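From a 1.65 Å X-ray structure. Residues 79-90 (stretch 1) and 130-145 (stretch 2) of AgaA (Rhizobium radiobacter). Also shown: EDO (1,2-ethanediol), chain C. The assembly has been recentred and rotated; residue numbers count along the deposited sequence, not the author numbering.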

# COMPACT_ATOMS: atom_id res chain seq x y z
N SER A 79 -7.37 -10.39 -24.55
CA SER A 79 -7.83 -11.19 -23.44
C SER A 79 -6.82 -12.24 -22.98
O SER A 79 -6.75 -12.54 -21.78
N ALA A 80 -5.99 -12.75 -23.92
CA ALA A 80 -4.94 -13.72 -23.54
C ALA A 80 -3.89 -13.06 -22.63
O ALA A 80 -3.32 -13.73 -21.76
N ASP A 81 -3.63 -11.75 -22.83
CA ASP A 81 -2.67 -10.99 -21.99
C ASP A 81 -3.25 -10.82 -20.59
O ASP A 81 -2.53 -10.96 -19.60
N VAL A 82 -4.54 -10.50 -20.49
CA VAL A 82 -5.21 -10.37 -19.20
C VAL A 82 -5.17 -11.72 -18.47
O VAL A 82 -4.78 -11.77 -17.31
N LYS A 83 -5.50 -12.82 -19.19
CA LYS A 83 -5.50 -14.14 -18.55
C LYS A 83 -4.10 -14.52 -18.03
O LYS A 83 -3.97 -14.96 -16.88
N ALA A 84 -3.04 -14.34 -18.85
CA ALA A 84 -1.67 -14.66 -18.44
C ALA A 84 -1.24 -13.82 -17.22
O ALA A 84 -0.59 -14.35 -16.30
N SER A 85 -1.63 -12.53 -17.20
CA SER A 85 -1.28 -11.61 -16.11
C SER A 85 -1.95 -12.06 -14.82
O SER A 85 -1.28 -12.12 -13.78
N LEU A 86 -3.25 -12.41 -14.89
CA LEU A 86 -4.00 -12.90 -13.73
C LEU A 86 -3.48 -14.24 -13.25
O LEU A 86 -3.34 -14.44 -12.04
N GLU A 87 -3.15 -15.15 -14.18
CA GLU A 87 -2.60 -16.46 -13.80
C GLU A 87 -1.29 -16.36 -13.02
O GLU A 87 -1.05 -17.16 -12.11
N ARG A 88 -0.46 -15.33 -13.33
CA ARG A 88 0.79 -15.10 -12.59
C ARG A 88 0.50 -14.69 -11.14
O ARG A 88 1.21 -15.09 -10.22
N ILE A 89 -0.56 -13.92 -10.93
CA ILE A 89 -0.96 -13.50 -9.58
C ILE A 89 -1.46 -14.70 -8.79
O ILE A 89 -1.13 -14.88 -7.61
N LEU A 90 -2.27 -15.53 -9.45
CA LEU A 90 -2.91 -16.70 -8.82
C LEU A 90 -1.99 -17.87 -8.52
O LEU A 90 -2.36 -18.76 -7.75
N TYR A 130 -9.85 -4.87 -6.05
CA TYR A 130 -8.56 -5.58 -6.07
C TYR A 130 -7.94 -5.62 -7.47
O TYR A 130 -6.72 -5.63 -7.59
N LEU A 131 -8.78 -5.53 -8.53
CA LEU A 131 -8.26 -5.47 -9.89
C LEU A 131 -7.66 -4.09 -10.21
O LEU A 131 -6.95 -3.93 -11.22
N ALA A 132 -7.91 -3.11 -9.32
CA ALA A 132 -7.34 -1.77 -9.46
C ALA A 132 -5.98 -1.69 -8.73
O ALA A 132 -5.35 -0.65 -8.77
N LEU A 133 -5.54 -2.75 -8.04
CA LEU A 133 -4.24 -2.66 -7.35
C LEU A 133 -3.13 -2.34 -8.34
O LEU A 133 -3.14 -2.89 -9.45
N PRO A 134 -2.06 -1.62 -7.93
CA PRO A 134 -0.91 -1.42 -8.85
C PRO A 134 -0.30 -2.79 -9.23
O PRO A 134 0.34 -2.92 -10.27
N GLU A 135 -0.52 -3.82 -8.36
CA GLU A 135 0.04 -5.16 -8.61
C GLU A 135 -0.85 -6.01 -9.54
O GLU A 135 -0.45 -7.13 -9.90
N SER A 136 -2.05 -5.51 -9.90
CA SER A 136 -3.01 -6.23 -10.77
C SER A 136 -2.97 -5.71 -12.24
O SER A 136 -3.83 -6.04 -13.06
N VAL A 137 -1.93 -4.94 -12.58
CA VAL A 137 -1.78 -4.37 -13.93
C VAL A 137 -1.54 -5.49 -14.93
O VAL A 137 -1.09 -6.57 -14.55
N ILE A 138 -1.84 -5.21 -16.21
CA ILE A 138 -1.75 -6.20 -17.29
C ILE A 138 -0.49 -6.04 -18.11
O ILE A 138 -0.18 -4.94 -18.55
N VAL A 139 0.20 -7.15 -18.35
CA VAL A 139 1.40 -7.17 -19.19
C VAL A 139 1.17 -8.17 -20.34
O VAL A 139 0.22 -8.96 -20.28
N PRO A 140 2.00 -8.16 -21.41
CA PRO A 140 1.75 -9.08 -22.52
C PRO A 140 2.08 -10.53 -22.18
O PRO A 140 3.12 -10.80 -21.58
N ALA A 141 1.21 -11.46 -22.63
CA ALA A 141 1.42 -12.89 -22.45
C ALA A 141 2.75 -13.34 -23.11
O ALA A 141 3.50 -14.12 -22.52
N ALA A 142 3.04 -12.84 -24.33
CA ALA A 142 4.26 -13.21 -25.08
C ALA A 142 5.50 -12.65 -24.36
O ALA A 142 6.56 -13.27 -24.40
N TRP A 143 5.35 -11.47 -23.70
CA TRP A 143 6.45 -10.86 -22.96
C TRP A 143 6.75 -11.73 -21.73
O TRP A 143 7.93 -11.97 -21.46
N LEU A 144 5.70 -12.18 -21.00
CA LEU A 144 5.86 -13.03 -19.82
C LEU A 144 6.54 -14.35 -20.17
O LEU A 144 7.41 -14.80 -19.43
N ALA A 145 6.14 -14.98 -21.30
CA ALA A 145 6.71 -16.25 -21.75
C ALA A 145 8.21 -16.13 -22.02
O ALA A 145 8.98 -17.00 -21.62

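What does the start of stretch 2 offer the helix of residues 79-90? Leu 131, with chi1 m and chi2 t, brings its end near, and its CD2 lies 3.8 Å from CD2 of Leu 86, also m and t. Further along, Ile 89 points toward the loop and rests its CD1 3.7 Å from Glu 135 O and 3.9 Å from Ser 136 CA. The hydroxyl of Ser 136 turns to its own stretch, donating from OG to Tyr 130 O at 2.8 Å.

How does the loop bind Ser 85? Ile 138 (m, m) sets CG2 4.0 Å from Val 82 CG2 and 3.7 Å from Ser 85 OG. Next, Val 139 N donates to Ser 85 OG at 2.9 Å, while that OG donates to Asp 81 O, also at 2.9 Å. The m rotamer thus lets one hydroxyl serve both stretches.

What holds the start of the second helix? Pro 140 occupies the N-cap position. Asp 81 OD1 accepts from Ala 141 N at 2.8 Å and from water 1 at 2.7 Å; that water accepts from Ala 142 N at 2.9 Å.

Which apolar groups close the contact? Ala 141 CB meets Ala 84 CB at 3.7 Å. Leu 144 (m, t) points in, placing CD1 4.1 Å from Ala 84 CB and CD2 3.7 Å from Arg 88 CD.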

# COMPACT_ATOMS: atom_id res chain seq x y z
CB SER A 79 -9.18 -11.83 -23.76
OG SER A 79 -9.09 -12.60 -24.94
CB ALA A 80 -4.28 -14.28 -24.78
CB ASP A 81 -2.33 -9.63 -22.64
CG ASP A 81 -1.83 -9.80 -24.05
OD1 ASP A 81 -0.91 -10.64 -24.26
OD2 ASP A 81 -2.38 -9.14 -24.97
CB VAL A 82 -6.66 -9.85 -19.35
CG1 VAL A 82 -7.38 -9.83 -17.99
CG2 VAL A 82 -6.68 -8.47 -20.01
CB LYS A 83 -6.04 -15.20 -19.52
CG LYS A 83 -6.12 -16.60 -18.92
CD LYS A 83 -7.01 -17.53 -19.75
CE LYS A 83 -7.05 -18.92 -19.15
NZ LYS A 83 -7.98 -19.79 -19.89
CB ALA A 84 -0.70 -14.44 -19.60
CB SER A 85 -1.66 -10.18 -16.48
OG SER A 85 -0.85 -9.76 -17.57
CB LEU A 86 -5.51 -12.95 -14.01
CG LEU A 86 -6.19 -11.60 -14.24
CD1 LEU A 86 -7.66 -11.79 -14.63
CD2 LEU A 86 -6.07 -10.67 -13.02
CB GLU A 87 -2.47 -17.37 -15.01
CG GLU A 87 -3.81 -17.99 -15.34
CD GLU A 87 -3.85 -18.84 -16.59
OE1 GLU A 87 -4.84 -19.59 -16.75
OE2 GLU A 87 -2.90 -18.77 -17.40
CB ARG A 88 1.66 -14.05 -13.31
CG ARG A 88 3.04 -13.96 -12.71
CD ARG A 88 4.11 -13.43 -13.63
NE ARG A 88 5.36 -13.46 -12.89
CZ ARG A 88 5.99 -12.39 -12.42
NH1 ARG A 88 5.54 -11.17 -12.70
NH2 ARG A 88 7.09 -12.53 -11.69
CB ILE A 89 -2.04 -12.38 -9.65
CG1 ILE A 89 -1.45 -11.11 -10.33
CG2 ILE A 89 -2.56 -12.07 -8.21
CD1 ILE A 89 -2.55 -10.06 -10.83
CB LEU A 90 -4.08 -17.17 -9.71
CG LEU A 90 -5.21 -16.15 -9.94
CD1 LEU A 90 -6.18 -16.64 -11.04
CD2 LEU A 90 -5.96 -15.84 -8.64
CB TYR A 130 -8.65 -6.97 -5.42
CG TYR A 130 -8.69 -6.88 -3.90
CD1 TYR A 130 -7.60 -6.38 -3.18
CD2 TYR A 130 -9.79 -7.34 -3.18
CE1 TYR A 130 -7.62 -6.32 -1.78
CE2 TYR A 130 -9.81 -7.30 -1.78
CZ TYR A 130 -8.73 -6.77 -1.09
OH TYR A 130 -8.73 -6.70 0.28
CB LEU A 131 -9.34 -5.88 -10.92
CG LEU A 131 -9.71 -7.37 -10.85
CD1 LEU A 131 -10.98 -7.64 -11.61
CD2 LEU A 131 -8.52 -8.28 -11.39
CB ALA A 132 -8.29 -0.71 -8.90
CB LEU A 133 -3.86 -3.99 -6.67
CG LEU A 133 -4.62 -4.36 -5.39
CD1 LEU A 133 -4.44 -5.83 -5.12
CD2 LEU A 133 -4.12 -3.54 -4.18
CB PRO A 134 0.08 -0.63 -7.98
CG PRO A 134 -0.85 0.16 -6.99
CD PRO A 134 -1.88 -0.90 -6.64
CB GLU A 135 0.33 -5.89 -7.26
CG GLU A 135 1.48 -5.26 -6.46
CD GLU A 135 1.27 -3.82 -6.00
OE1 GLU A 135 0.17 -3.50 -5.51
OE2 GLU A 135 2.21 -3.00 -6.15
CB SER A 136 -4.44 -6.12 -10.21
OG SER A 136 -4.49 -6.73 -8.93
CB VAL A 137 -0.68 -3.28 -13.98
CG1 VAL A 137 -1.09 -2.08 -13.12
CG2 VAL A 137 0.66 -3.83 -13.54
CB ILE A 138 -3.01 -6.14 -18.22
CG1 ILE A 138 -4.36 -6.19 -17.43
CG2 ILE A 138 -2.97 -7.24 -19.32
CD1 ILE A 138 -4.49 -7.40 -16.46
CB VAL A 139 2.71 -7.45 -18.39
CG1 VAL A 139 2.94 -6.36 -17.33
CG2 VAL A 139 2.69 -8.83 -17.76
CB PRO A 140 2.66 -8.54 -23.65
CG PRO A 140 3.11 -7.18 -23.19
CD PRO A 140 3.15 -7.27 -21.69
CB ALA A 141 0.26 -13.67 -23.04
CB ALA A 142 4.19 -12.66 -26.50
CB TRP A 143 6.13 -9.42 -22.55
CG TRP A 143 7.27 -8.72 -21.86
CD1 TRP A 143 8.25 -7.96 -22.44
CD2 TRP A 143 7.55 -8.73 -20.46
NE1 TRP A 143 9.10 -7.46 -21.47
CE2 TRP A 143 8.69 -7.92 -20.25
CE3 TRP A 143 6.91 -9.31 -19.34
CZ2 TRP A 143 9.26 -7.75 -18.98
CZ3 TRP A 143 7.48 -9.15 -18.09
CH2 TRP A 143 8.64 -8.37 -17.91
CB LEU A 144 4.51 -13.35 -19.15
CG LEU A 144 3.92 -12.28 -18.24
CD1 LEU A 144 2.49 -12.65 -17.83
CD2 LEU A 144 4.78 -12.04 -17.01
CB ALA A 145 5.99 -16.73 -23.02
C1 EDO C . -7.32 -20.19 -13.77
O1 EDO C . -7.16 -20.05 -15.18
C2 EDO C . -5.93 -20.37 -13.10
O2 EDO C . -6.09 -20.46 -11.69
O HOH W 1 1.08 -11.41 -25.90